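Local coordinates for protein putative trimethylamine methyltransferase (Rhizobium meliloti, PDB 4YYC) that is a putative methyltransferase of the trimethylamine methyltransferase (MttB) family, probably transferring methyl groups, at residues 466-469 and 470-474. Residues are numbered along the deposited sequence; the frame is centred on the assembly and turned at random.
Sequences DNNS and FEQWE
Asp466 OD1 is gripped from two sides of the dimer interface: it accepts Asn468 N at 2.9 Å, from above the carboxylate plane, and forms a salt bridge with Lys364 of the second subunit. The carboxylate stands almost perpendicular to the Trp473 indole (86°), its OD2 meeting the ring edge 3.5 Å from Trp473 CD1. With an alanine here, Asn468 N and the lysine would probably lose this acceptor, and a gap would open at the indole edge. Ser469 OG accepts the backbone N-H of Gln472 at 3.0 Å, a nearly straight bond that caps the start of the helix opening at Phe470. The hydroxyl reaches this amide because OG sits between the backbone N and the carbonyl carbon (chi1 65°). The carbonyl O of the same serine receives the next amide, Trp473 N, at 3.0 Å as the first helical backbone bond. A water bridges the same turn, accepting from Ser469 N at 2.8 Å and donating to Gln472 OE1. The extended Gln472 side chain, its CG anti to the backbone N, lies over Asn468, their amide planes stacked only 7° apart, with Asn468 CG 3.4 Å from Gln472 OE1. The two amide nitrogens also lie close, but both are donors and do not bond; Gln472 NE2 instead donates to Glu476 OE2, as Trp473 NE1 does to Lys479 O. Phe470 makes a cation-pi contact with Arg153 of the second subunit. The arrangement is an Asx turn leading into a serine N-cap, here starting a short helix at the dimer interface.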
loop_
_atom_site.group_PDB
_atom_site.type_symbol
_atom_site.label_atom_id
_atom_site.label_comp_id
_atom_site.label_asym_id
_atom_site.label_seq_id
_atom_site.Cartn_x
_atom_site.Cartn_y
_atom_site.Cartn_z
ATOM N N ASP A 466 -3.356 10.146 -15.248
ATOM C CA ASP A 466 -3.696 10.121 -16.632
ATOM C C ASP A 466 -4.229 8.729 -16.980
ATOM O O ASP A 466 -3.514 7.712 -16.907
ATOM C CB ASP A 466 -2.499 10.475 -17.513
ATOM C CG ASP A 466 -2.865 10.566 -18.950
ATOM O OD1 ASP A 466 -3.348 9.553 -19.513
ATOM O OD2 ASP A 466 -2.710 11.675 -19.583
ATOM N N ASN A 467 -5.509 8.698 -17.344
ATOM C CA ASN A 467 -6.185 7.475 -17.658
ATOM C C ASN A 467 -6.569 7.407 -19.141
ATOM O O ASN A 467 -7.443 6.624 -19.556
ATOM C CB ASN A 467 -7.449 7.390 -16.791
ATOM C CG ASN A 467 -7.124 7.312 -15.322
ATOM O OD1 ASN A 467 -7.633 8.109 -14.516
ATOM N ND2 ASN A 467 -6.261 6.407 -14.972
ATOM N N ASN A 468 -5.917 8.223 -19.952
ATOM C CA ASN A 468 -6.210 8.273 -21.373
ATOM C C ASN A 468 -5.435 7.247 -22.181
ATOM O O ASN A 468 -4.490 6.625 -21.691
ATOM C CB ASN A 468 -5.937 9.680 -21.879
ATOM C CG ASN A 468 -6.910 10.686 -21.304
ATOM O OD1 ASN A 468 -8.076 10.352 -21.009
ATOM N ND2 ASN A 468 -6.459 11.903 -21.135
ATOM N N SER A 469 -5.826 7.062 -23.431
ATOM C CA SER A 469 -5.048 6.192 -24.328
ATOM C C SER A 469 -3.636 6.674 -24.489
ATOM O O SER A 469 -3.358 7.861 -24.310
ATOM C CB SER A 469 -5.680 6.166 -25.732
ATOM O OG SER A 469 -5.618 7.458 -26.353
ATOM N N PHE A 470 -2.735 5.777 -24.863
ATOM C CA PHE A 470 -1.370 6.153 -25.265
ATOM C C PHE A 470 -1.388 7.292 -26.276
ATOM O O PHE A 470 -0.657 8.267 -26.164
ATOM C CB PHE A 470 -0.586 4.944 -25.843
ATOM C CG PHE A 470 0.671 5.331 -26.515
ATOM C CD1 PHE A 470 1.762 5.751 -25.798
ATOM C CD2 PHE A 470 0.744 5.341 -27.888
ATOM C CE1 PHE A 470 2.924 6.147 -26.432
ATOM C CE2 PHE A 470 1.896 5.726 -28.529
ATOM C CZ PHE A 470 2.975 6.139 -27.802
ATOM N N GLU A 471 -2.253 7.180 -27.280
ATOM C CA GLU A 471 -2.289 8.153 -28.359
ATOM C C GLU A 471 -2.639 9.532 -27.842
ATOM O O GLU A 471 -2.010 10.499 -28.233
ATOM C CB GLU A 471 -3.236 7.718 -29.465
ATOM C CG GLU A 471 -2.751 6.528 -30.286
ATOM C CD GLU A 471 -2.833 5.175 -29.595
ATOM O OE1 GLU A 471 -3.618 4.986 -28.608
ATOM O OE2 GLU A 471 -2.058 4.316 -30.136
ATOM N N GLN A 472 -3.627 9.650 -26.981
ATOM C CA GLN A 472 -3.965 10.932 -26.428
ATOM C C GLN A 472 -2.864 11.491 -25.537
ATOM O O GLN A 472 -2.500 12.642 -25.602
ATOM C CB GLN A 472 -5.291 10.878 -25.675
ATOM C CG GLN A 472 -5.660 12.242 -25.090
ATOM C CD GLN A 472 -7.047 12.328 -24.486
ATOM O OE1 GLN A 472 -7.820 11.378 -24.519
ATOM N NE2 GLN A 472 -7.363 13.489 -23.927
ATOM N N TRP A 473 -2.285 10.625 -24.718
ATOM C CA TRP A 473 -1.228 11.041 -23.797
ATOM C C TRP A 473 0.023 11.516 -24.563
ATOM O O TRP A 473 0.671 12.489 -24.171
ATOM C CB TRP A 473 -0.929 9.886 -22.840
ATOM C CG TRP A 473 0.303 10.013 -21.976
ATOM C CD1 TRP A 473 0.390 10.571 -20.735
ATOM C CD2 TRP A 473 1.609 9.519 -22.295
ATOM N NE1 TRP A 473 1.691 10.415 -20.249
ATOM C CE2 TRP A 473 2.447 9.790 -21.199
ATOM C CE3 TRP A 473 2.132 8.832 -23.376
ATOM C CZ2 TRP A 473 3.811 9.456 -21.197
ATOM C CZ3 TRP A 473 3.483 8.481 -23.361
ATOM C CH2 TRP A 473 4.298 8.788 -22.275
ATOM N N GLU A 474 0.311 10.887 -25.693
ATOM C CA GLU A 474 1.442 11.291 -26.558
ATOM C C GLU A 474 1.135 12.651 -27.182
ATOM O O GLU A 474 2.014 13.532 -27.196
ATOM C CB GLU A 474 1.706 10.210 -27.617
ATOM C CG GLU A 474 2.878 10.507 -28.528
ATOM C CD GLU A 474 3.038 9.497 -29.666
ATOM O OE1 GLU A 474 2.058 8.979 -30.240
ATOM O OE2 GLU A 474 4.203 9.255 -30.027
HETATM O O HOH W 1 -8.011 8.515 -24.515
#